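Glucosamine kinase (PDB 6HWJ) catalyses the magnesium- and ATP-dependent phosphorylation of D-glucosamine to D-glucosamine 6-phosphate, and acts more weakly on glucose. Local coordinates at residues V27-P32 and V50-A55; L41-A46 and A80-A85; P189-G194 and Q305-D310; L401-E406 and D430-R435. All coordinates share one frame; numbering follows the deposited sequence.

Contact 1: V27-P32 and V50-A55; sequences VAVPGP and VRSADA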
# COMPACT_ATOMS: atom_id res chain seq x y z
N VAL A 27 -25.36 -18.65 -2.96
CA VAL A 27 -24.05 -18.47 -2.35
C VAL A 27 -24.12 -17.42 -1.25
O VAL A 27 -23.21 -16.60 -1.09
CB VAL A 27 -22.99 -18.08 -3.41
CG1 VAL A 27 -22.70 -19.25 -4.33
CG2 VAL A 27 -23.46 -16.86 -4.21
N ALA A 28 -25.21 -17.44 -0.48
CA ALA A 28 -25.42 -16.42 0.54
C ALA A 28 -24.45 -16.61 1.70
O ALA A 28 -23.95 -17.71 1.96
CB ALA A 28 -26.86 -16.48 1.06
N VAL A 29 -24.18 -15.51 2.39
CA VAL A 29 -23.41 -15.58 3.63
C VAL A 29 -24.12 -16.51 4.60
O VAL A 29 -25.33 -16.33 4.86
CB VAL A 29 -23.25 -14.17 4.24
CG1 VAL A 29 -22.56 -14.25 5.60
CG2 VAL A 29 -22.49 -13.26 3.29
N PRO A 30 -23.44 -17.51 5.17
CA PRO A 30 -24.13 -18.46 6.04
C PRO A 30 -24.43 -17.85 7.40
O PRO A 30 -23.58 -17.18 8.00
CB PRO A 30 -23.15 -19.64 6.14
CG PRO A 30 -21.81 -19.02 5.95
CD PRO A 30 -22.00 -17.82 5.04
N GLY A 31 -25.65 -18.08 7.86
CA GLY A 31 -26.09 -17.58 9.14
C GLY A 31 -26.22 -18.70 10.15
O GLY A 31 -26.01 -19.88 9.83
N PRO A 32 -26.59 -18.35 11.38
CA PRO A 32 -26.88 -16.97 11.79
C PRO A 32 -25.61 -16.19 12.07
O PRO A 32 -24.57 -16.80 12.30
CB PRO A 32 -27.72 -17.15 13.05
CG PRO A 32 -27.15 -18.40 13.67
CD PRO A 32 -26.73 -19.29 12.51
N VAL A 50 -18.54 -8.63 13.27
CA VAL A 50 -19.56 -9.66 13.12
C VAL A 50 -18.92 -10.90 12.54
O VAL A 50 -18.05 -10.82 11.66
CB VAL A 50 -20.73 -9.18 12.25
CG1 VAL A 50 -21.81 -10.23 12.13
CG2 VAL A 50 -21.30 -7.88 12.83
N ARG A 51 -19.33 -12.04 13.06
CA ARG A 51 -18.90 -13.35 12.56
C ARG A 51 -20.06 -14.02 11.85
O ARG A 51 -21.15 -14.15 12.42
CB ARG A 51 -18.39 -14.20 13.73
CG ARG A 51 -17.58 -15.40 13.35
CD ARG A 51 -17.16 -16.16 14.61
NE ARG A 51 -16.34 -15.34 15.50
CZ ARG A 51 -15.02 -15.47 15.66
NH1 ARG A 51 -14.34 -16.39 14.98
NH2 ARG A 51 -14.38 -14.67 16.50
N SER A 52 -19.83 -14.43 10.60
CA SER A 52 -20.79 -15.29 9.94
C SER A 52 -20.57 -16.75 10.40
O SER A 52 -19.58 -17.09 11.05
CB SER A 52 -20.67 -15.15 8.42
OG SER A 52 -19.32 -15.05 8.01
N ALA A 53 -21.53 -17.61 10.07
CA ALA A 53 -21.52 -18.98 10.58
C ALA A 53 -20.35 -19.80 10.09
O ALA A 53 -20.08 -20.88 10.63
CB ALA A 53 -22.84 -19.68 10.22
N ASP A 54 -19.63 -19.32 9.07
CA ASP A 54 -18.43 -19.98 8.58
C ASP A 54 -17.17 -19.46 9.26
O ASP A 54 -16.07 -19.68 8.76
CB ASP A 54 -18.31 -19.79 7.06
CG ASP A 54 -18.28 -18.32 6.66
OD1 ASP A 54 -18.39 -17.45 7.56
OD2 ASP A 54 -18.14 -18.02 5.45
N ALA A 55 -17.32 -18.75 10.38
CA ALA A 55 -16.23 -18.18 11.17
C ALA A 55 -15.57 -16.97 10.50
O ALA A 55 -14.64 -16.39 11.09
CB ALA A 55 -15.14 -19.22 11.49

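Contact 2: L41-A46 and A80-A85; sequences LGEGHA and AEHLVA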
# COMPACT_ATOMS: atom_id res chain seq x y z
N LEU A 41 -21.84 4.34 18.57
CA LEU A 41 -21.52 5.69 18.15
C LEU A 41 -22.64 6.68 18.46
O LEU A 41 -22.52 7.85 18.10
CB LEU A 41 -21.21 5.74 16.65
CG LEU A 41 -19.98 4.94 16.19
CD1 LEU A 41 -19.93 4.89 14.67
CD2 LEU A 41 -18.71 5.52 16.75
N GLY A 42 -23.71 6.24 19.09
CA GLY A 42 -24.82 7.11 19.46
C GLY A 42 -25.86 7.22 18.37
O GLY A 42 -25.58 7.03 17.17
N GLU A 43 -27.09 7.53 18.80
CA GLU A 43 -28.18 7.89 17.89
C GLU A 43 -28.48 6.79 16.87
O GLU A 43 -28.87 7.06 15.73
CB GLU A 43 -27.89 9.21 17.16
CG GLU A 43 -27.55 10.38 18.09
CD GLU A 43 -27.54 11.72 17.36
OE1 GLU A 43 -28.44 12.54 17.62
OE2 GLU A 43 -26.66 11.96 16.52
N GLY A 44 -28.33 5.54 17.29
CA GLY A 44 -28.61 4.40 16.45
C GLY A 44 -27.48 3.96 15.54
O GLY A 44 -27.71 3.11 14.67
N HIS A 45 -26.29 4.52 15.68
CA HIS A 45 -25.15 4.18 14.86
C HIS A 45 -24.14 3.35 15.64
O HIS A 45 -23.98 3.52 16.85
CB HIS A 45 -24.46 5.46 14.31
CG HIS A 45 -25.33 6.25 13.40
ND1 HIS A 45 -25.39 6.03 12.04
CD2 HIS A 45 -26.20 7.26 13.65
CE1 HIS A 45 -26.26 6.87 11.50
NE2 HIS A 45 -26.76 7.62 12.45
N ALA A 46 -23.46 2.45 14.93
CA ALA A 46 -22.46 1.62 15.59
C ALA A 46 -21.50 1.01 14.58
O ALA A 46 -21.75 1.02 13.37
CB ALA A 46 -23.13 0.51 16.41
N ALA A 80 -20.65 7.13 9.08
CA ALA A 80 -19.30 7.64 8.90
C ALA A 80 -19.15 8.99 9.58
O ALA A 80 -18.14 9.27 10.22
CB ALA A 80 -18.98 7.76 7.41
N GLU A 81 -20.17 9.84 9.44
CA GLU A 81 -20.25 11.10 10.18
C GLU A 81 -20.11 10.88 11.67
O GLU A 81 -19.40 11.63 12.35
CB GLU A 81 -21.59 11.76 9.83
CG GLU A 81 -21.86 13.07 10.40
CD GLU A 81 -23.19 13.62 9.89
OE1 GLU A 81 -24.05 13.96 10.73
OE2 GLU A 81 -23.37 13.65 8.65
N HIS A 82 -20.81 9.87 12.21
CA HIS A 82 -20.75 9.63 13.65
C HIS A 82 -19.41 9.06 14.08
O HIS A 82 -18.96 9.30 15.21
CB HIS A 82 -21.89 8.71 14.07
CG HIS A 82 -23.21 9.41 14.20
ND1 HIS A 82 -23.87 9.94 13.11
CD2 HIS A 82 -23.94 9.75 15.29
CE1 HIS A 82 -24.98 10.55 13.52
NE2 HIS A 82 -25.04 10.45 14.84
N LEU A 83 -18.75 8.30 13.21
CA LEU A 83 -17.39 7.87 13.54
C LEU A 83 -16.46 9.07 13.63
O LEU A 83 -15.65 9.18 14.56
CB LEU A 83 -16.89 6.87 12.50
CG LEU A 83 -15.42 6.43 12.71
CD1 LEU A 83 -15.30 5.56 13.94
CD2 LEU A 83 -14.90 5.70 11.49
N VAL A 84 -16.56 9.99 12.68
CA VAL A 84 -15.73 11.19 12.72
C VAL A 84 -16.02 12.00 13.98
O VAL A 84 -15.10 12.50 14.63
CB VAL A 84 -15.94 12.02 11.45
CG1 VAL A 84 -15.19 13.34 11.54
CG2 VAL A 84 -15.47 11.21 10.23
N ALA A 85 -17.29 12.10 14.37
CA ALA A 85 -17.63 12.86 15.57
C ALA A 85 -17.03 12.21 16.81
O ALA A 85 -16.54 12.90 17.70
CB ALA A 85 -19.16 12.99 15.70
O HOH W 1 -20.47 9.58 17.59

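Contact 3: P189-G194 and Q305-D310; sequences PGALDG and QILRAD. With MG (magnesium ion), chain C.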
# COMPACT_ATOMS: atom_id res chain seq x y z
N PRO A 189 -9.06 16.22 -3.10
CA PRO A 189 -9.83 16.06 -4.35
C PRO A 189 -9.04 16.35 -5.61
O PRO A 189 -9.25 15.69 -6.63
CB PRO A 189 -11.00 17.06 -4.17
CG PRO A 189 -10.48 18.10 -3.23
CD PRO A 189 -9.53 17.35 -2.28
N GLY A 190 -8.12 17.30 -5.57
CA GLY A 190 -7.37 17.66 -6.77
C GLY A 190 -6.01 17.00 -6.88
O GLY A 190 -5.04 17.67 -7.26
N ALA A 191 -5.93 15.70 -6.59
CA ALA A 191 -4.65 15.01 -6.49
C ALA A 191 -4.61 13.82 -7.44
O ALA A 191 -5.52 12.98 -7.44
CB ALA A 191 -4.40 14.54 -5.04
N LEU A 192 -3.55 13.73 -8.22
CA LEU A 192 -3.31 12.62 -9.13
C LEU A 192 -2.17 11.76 -8.60
O LEU A 192 -1.32 12.22 -7.84
CB LEU A 192 -2.95 13.13 -10.53
CG LEU A 192 -4.00 14.01 -11.21
CD1 LEU A 192 -3.43 14.68 -12.45
CD2 LEU A 192 -5.23 13.18 -11.55
N ASP A 193 -2.15 10.51 -9.03
CA ASP A 193 -1.05 9.63 -8.62
C ASP A 193 0.05 9.65 -9.68
O ASP A 193 -0.13 10.16 -10.79
CB ASP A 193 -1.55 8.20 -8.34
CG ASP A 193 -1.94 7.43 -9.59
OD1 ASP A 193 -1.12 7.26 -10.51
OD2 ASP A 193 -3.09 6.96 -9.64
N GLY A 194 1.20 9.09 -9.30
CA GLY A 194 2.40 9.22 -10.09
C GLY A 194 2.31 8.62 -11.47
O GLY A 194 3.02 9.05 -12.38
N GLN A 305 1.61 5.08 -5.78
CA GLN A 305 1.20 5.28 -4.40
C GLN A 305 1.49 6.70 -3.93
O GLN A 305 1.32 7.00 -2.74
CB GLN A 305 1.90 4.30 -3.47
CG GLN A 305 1.91 2.84 -3.93
CD GLN A 305 0.55 2.20 -3.86
OE1 GLN A 305 -0.49 2.85 -4.05
NE2 GLN A 305 0.53 0.88 -3.57
N ILE A 306 1.96 7.57 -4.82
CA ILE A 306 2.32 8.95 -4.45
C ILE A 306 1.36 9.90 -5.16
O ILE A 306 1.36 9.99 -6.40
CB ILE A 306 3.77 9.29 -4.81
CG1 ILE A 306 4.74 8.23 -4.25
CG2 ILE A 306 4.11 10.68 -4.27
CD1 ILE A 306 4.85 8.20 -2.74
N LEU A 307 0.58 10.63 -4.37
CA LEU A 307 -0.25 11.70 -4.88
C LEU A 307 0.55 13.00 -4.89
O LEU A 307 1.35 13.25 -3.99
CB LEU A 307 -1.49 11.86 -4.02
CG LEU A 307 -2.28 10.57 -3.79
CD1 LEU A 307 -3.42 10.81 -2.81
CD2 LEU A 307 -2.80 10.01 -5.09
N ARG A 308 0.33 13.83 -5.93
CA ARG A 308 0.97 15.13 -6.02
C ARG A 308 -0.05 16.19 -6.42
O ARG A 308 -0.82 15.98 -7.36
CB ARG A 308 2.11 15.12 -7.05
CG ARG A 308 2.95 16.37 -6.99
CD ARG A 308 4.12 16.34 -7.93
NE ARG A 308 3.74 16.61 -9.31
CZ ARG A 308 4.61 16.62 -10.33
NH1 ARG A 308 4.18 16.87 -11.55
NH2 ARG A 308 5.90 16.40 -10.11
N ALA A 309 -0.07 17.30 -5.69
CA ALA A 309 -0.88 18.46 -6.05
C ALA A 309 -0.21 19.72 -5.50
O ALA A 309 0.16 19.77 -4.33
CB ALA A 309 -2.31 18.34 -5.50
N ASP A 310 -0.08 20.73 -6.35
CA ASP A 310 0.47 22.03 -5.93
C ASP A 310 1.84 21.88 -5.26
O ASP A 310 2.16 22.57 -4.29
CB ASP A 310 -0.49 22.75 -5.00
CG ASP A 310 -1.89 22.83 -5.55
OD1 ASP A 310 -2.04 23.17 -6.74
OD2 ASP A 310 -2.83 22.53 -4.79
MG MG C . -2.35 2.04 -4.52
O HOH W 2 -2.12 3.15 -6.42
O HOH W 3 -3.18 3.82 -3.96
O HOH W 4 -4.39 1.82 -5.21

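Contact 4: L401-E406 and D430-R435; sequences LRYAQE and DLLPER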
# COMPACT_ATOMS: atom_id res chain seq x y z
N LEU A 401 17.37 -7.21 -4.86
CA LEU A 401 15.96 -6.86 -4.76
C LEU A 401 15.47 -6.15 -6.02
O LEU A 401 14.31 -6.32 -6.43
CB LEU A 401 15.72 -5.98 -3.54
CG LEU A 401 15.89 -6.61 -2.16
CD1 LEU A 401 15.39 -5.64 -1.08
CD2 LEU A 401 15.17 -7.95 -2.06
N ARG A 402 16.32 -5.35 -6.67
CA ARG A 402 15.90 -4.70 -7.91
C ARG A 402 15.65 -5.74 -9.00
O ARG A 402 14.63 -5.69 -9.69
CB ARG A 402 16.94 -3.67 -8.35
CG ARG A 402 16.64 -3.04 -9.69
CD ARG A 402 15.30 -2.26 -9.70
NE ARG A 402 15.01 -1.75 -11.03
CZ ARG A 402 15.50 -0.61 -11.52
NH1 ARG A 402 15.20 -0.24 -12.76
NH2 ARG A 402 16.27 0.16 -10.77
N TYR A 403 16.57 -6.70 -9.15
CA TYR A 403 16.36 -7.74 -10.13
C TYR A 403 15.02 -8.42 -9.88
O TYR A 403 14.26 -8.67 -10.82
CB TYR A 403 17.51 -8.76 -10.09
CG TYR A 403 18.82 -8.28 -10.69
CD1 TYR A 403 18.93 -7.03 -11.31
CD2 TYR A 403 19.96 -9.08 -10.66
CE1 TYR A 403 20.14 -6.61 -11.86
CE2 TYR A 403 21.15 -8.67 -11.22
CZ TYR A 403 21.24 -7.42 -11.81
OH TYR A 403 22.44 -7.01 -12.36
N ALA A 404 14.72 -8.74 -8.62
CA ALA A 404 13.47 -9.42 -8.30
C ALA A 404 12.26 -8.56 -8.66
O ALA A 404 11.21 -9.08 -9.05
CB ALA A 404 13.44 -9.78 -6.82
N GLN A 405 12.38 -7.24 -8.52
CA GLN A 405 11.30 -6.35 -8.92
C GLN A 405 11.03 -6.48 -10.41
O GLN A 405 9.87 -6.59 -10.83
CB GLN A 405 11.64 -4.90 -8.58
CG GLN A 405 11.63 -4.56 -7.11
CD GLN A 405 10.22 -4.37 -6.55
OE1 GLN A 405 9.24 -4.33 -7.30
NE2 GLN A 405 10.12 -4.24 -5.23
N GLU A 406 12.09 -6.48 -11.22
CA GLU A 406 11.91 -6.59 -12.67
C GLU A 406 11.31 -7.94 -13.05
O GLU A 406 10.46 -8.02 -13.95
CB GLU A 406 13.25 -6.36 -13.38
CG GLU A 406 13.92 -5.03 -13.05
CD GLU A 406 13.07 -3.82 -13.48
OE1 GLU A 406 12.17 -3.99 -14.32
OE2 GLU A 406 13.29 -2.70 -12.98
N ASP A 430 19.43 -2.18 -19.47
CA ASP A 430 20.27 -1.10 -18.96
C ASP A 430 20.87 -1.41 -17.58
O ASP A 430 21.92 -0.86 -17.26
CB ASP A 430 19.46 0.21 -18.89
CG ASP A 430 19.24 0.84 -20.25
OD1 ASP A 430 19.83 0.36 -21.25
OD2 ASP A 430 18.49 1.85 -20.34
N LEU A 431 20.24 -2.29 -16.79
CA LEU A 431 20.76 -2.59 -15.46
C LEU A 431 21.94 -3.55 -15.50
O LEU A 431 22.93 -3.37 -14.78
CB LEU A 431 19.66 -3.21 -14.60
CG LEU A 431 18.57 -2.31 -14.03
CD1 LEU A 431 17.44 -3.17 -13.49
CD2 LEU A 431 19.13 -1.41 -12.95
N LEU A 432 21.84 -4.61 -16.30
CA LEU A 432 22.82 -5.67 -16.26
C LEU A 432 24.18 -5.15 -16.70
O LEU A 432 24.27 -4.28 -17.56
CB LEU A 432 22.39 -6.82 -17.16
CG LEU A 432 21.19 -7.62 -16.65
CD1 LEU A 432 20.63 -8.50 -17.76
CD2 LEU A 432 21.59 -8.47 -15.45
N PRO A 433 25.27 -5.67 -16.12
CA PRO A 433 26.60 -5.22 -16.52
C PRO A 433 26.85 -5.52 -17.99
O PRO A 433 26.80 -6.67 -18.43
CB PRO A 433 27.54 -6.03 -15.61
CG PRO A 433 26.75 -7.24 -15.23
CD PRO A 433 25.32 -6.75 -15.11
N GLU A 434 27.14 -4.46 -18.75
CA GLU A 434 27.30 -4.59 -20.20
C GLU A 434 28.51 -5.45 -20.56
O GLU A 434 28.77 -5.68 -21.74
CB GLU A 434 27.42 -3.20 -20.84
CG GLU A 434 28.41 -2.26 -20.17
CD GLU A 434 28.40 -0.88 -20.81
OE1 GLU A 434 29.20 -0.66 -21.75
OE2 GLU A 434 27.60 -0.03 -20.38
N ARG A 435 29.24 -5.93 -19.55
CA ARG A 435 30.30 -6.90 -19.78
C ARG A 435 29.77 -8.30 -20.07
O ARG A 435 30.56 -9.25 -20.11
CB ARG A 435 31.23 -6.95 -18.56
O HOH W 5 23.04 -4.32 -12.22

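Contact 1: V27-P32 and V50-A55
Pro30 and Ala53 join an irregular loop to a reverse turn through one direct hydrogen bond between main chains, and the rest of the contact is van der Waals packing around it. Ala53 N donates to Pro30 O at 2.9 Å, with a nearly straight N-H...O angle of 165°. The donor stands above the carbonyl plane, 42° out of it.

Van der Waals contacts surround this bond. Val29 CG1, placed anti to its backbone N (chi1 175°), reaches Ser52 CB at 3.5 Å. The Pro30 ring lies crosswise to the Asp54 side chain, and its CG comes 3.7 Å from the carboxylate carbon CG. Ala53 CB points toward the loop and sits 3.2 Å from Gly31 O and 4.1 Å from Pro30 CB. Beyond Gly31 a cis peptide bond precedes Pro32 and redirects the chain shortly before strand 34-42.

Polar side chains act inside the turn. Ser52 to Ala55 form a type I turn closed by Ala55 N to Ser52 O, and Ser52 OG donates to Asp54 OD1 on its syn side at 2.6 Å. Trp58 NE1 donates to the same OG, whose single proton also has the Ala56 carbonyl within hydrogen-bonding reach, while Asp54 OD1 takes the amide of Ala56.

The chemistry therefore divides the work: the carboxylate and hydroxyl brace the turn that leads from strand 45-51 toward strand 57-65, whereas the proline-rich loop is fastened to it by a single amide and by close-fitting carbon surfaces.

Contact 2: L41-A46 and A80-A85
His45 and His82 stack face to face, one imidazole from a beta hairpin and the other from helix 79-88. Their centroids are 4.0 Å apart and their planes 22° from parallel. The overlap is uneven: His45 CD2 stands over the centre of the His82 ring, whereas His82 ND1 lies over the His45 face displaced toward its rim. The side chains cross at about a right angle. In His82, chi1 (-79°) sets CG anti to the carbonyl carbon, beside the backbone N.

The edge of the His82 ring carries the polar contacts. NE2 donates to Glu43 OE2 at 2.8 Å, with the oxygen close to the ring plane and met on the anti side of the carboxylate; the two planes are turned 46° apart. ND1 is hydrogen-bonded to Gly78 O, and His45 ND1 pairs with Thr79 OG1. Leu41 O lies at the edge of the His82 ring, 3.7 Å from CD2.

Leu41 supplies the apolar flank, its CD1 4.2 Å from Leu83 CB. Leu83 also packs on strands 130-134 and 179-186, tying the hairpin to a helix that lies on the six-stranded sheet. A water bridges the two backbones, donating to Leu41 O at 2.7 Å and to His82 O at 2.8 Å. The hairpin has a type I' turn from Gly42 to His45 and a classic bulge, with Leu41 and Gly42 both opposite His45.

NE2 donates to Glu43 and ND1 faces the acceptor Gly78 O, which fixes the ring's rotation; both nitrogens would carry hydrogen, consistent with a protonated imidazolium stabilised by the Glu43 carboxylate.

Contact 3: P189-G194 and Q305-D310
Leu192 and Asp193 pair antiparallel with Arg308 and Leu307, the two short segments running 142° apart in direction. Leu192 and Arg308 form a hydrogen-bonded pair in which Arg308 N donates to Leu192 O at 3.0 Å; the C=O...N angle of 168° makes this bond almost linear at the acceptor. Next to it, Asp193 and Leu307 form a non-hydrogen-bonded pair with CA atoms only 4.3 Å apart. Two CA-H...O contacts add to the pairing, Leu307 CA to Leu192 O at 3.2 Å and Asp193 CA to Ile306 O at 3.3 Å. Leu192 N, buried here, has no partner in the model.

On the face bearing Asp193 and Leu307, Leu307 CD2 touches Asp193 CB at 3.9 Å, while Leu307 CB packs on Ala191 CB. Ala309 CB abuts Gly190 O at 3.3 Å. Arg308 lies on the face shared with Leu192 and carries its guanidinium away to a salt bridge with Asp201.

Just ahead of strand 306-309, Gln305 bends at chi2 (-70°), and its OE1 binds magnesium at 2.1 Å; three waters and Asp317 are the other ligands. Gln305 NE2 is held by Asp300 O, from a glucosamine-binding residue. Asp193 occupies the N-cap of helix 194-207, its OD1 making a weak bond to Trp195 N. The arrangement is a small three-stranded antiparallel sheet, completed by strand 312-315, beside the magnesium site and the probable ATP-binding residue Asp193.

Contact 4: L401-E406 and D430-R435
Helix 398-416, which carries part of the motif inferred to determine substrate specificity, meets the end of helix 422-431 where Leu431 rests on Arg402. The leucine lies crosswise to the arginine, with CD1 3.5 Å above one face of the guanidinium and displaced toward its rim; the nearest arginine atom is NE, at 3.7 Å. Leu431 CD1 also touches Glu406 CG at 4.0 Å, bridging residues one helical turn apart.

Beneath this methyl cover, Arg402 grips Glu406 side-on. Arg402 CG is anti to the backbone N (chi1 175°), and a bend at chi2 (62°) places CD. NE and NH1 both donate to OE2, NE at 2.8 Å along the anti lone pair and NH1 at 3.1 Å by a more bent bond (136°). Asp347 and Gln373 take further N-H groups of Arg402, and His348 bonds to Glu406 OE1, so the buried charges are well supplied with partners.

Tyr403 provides the second point of contact. Its CE1 edge lies near Leu431 CB, and OH reaches Leu432 CD2 at 3.5 Å. A water 2.8 Å from Tyr403 OH donates to Leu431 O, linking the phenol to the backbone at the helix end.

The pattern is a helix flank packed against the C-terminal end of another helix and the loop that follows it, with an intrahelical i to i+4 salt bridge roofed by a leucine, close to the glucosamine-binding Glu409.

How the contacts relate
All four contacts are partly buried, but their settings differ. Contacts 1 and 2 share the antiparallel sheet of strands 34-42 and 45-51, their centres about 25 Å apart; contact 1 lies away from the annotated sites, toward the exposed end of the range with three of its touching residues exposed, and relies on main chain and proline, whereas contact 2 couples the sheet to a helix through paired imidazoles. Contact 3, nearest the chain's centre, is strand pairing beside metal ligation. Contact 4, in helical surroundings about 29 Å from it between centres, combines apolar cover with charge on three buried residues, Arg402, Tyr403 and Glu406. Contacts 1 and 2 lie across the chain's centre from contact 4.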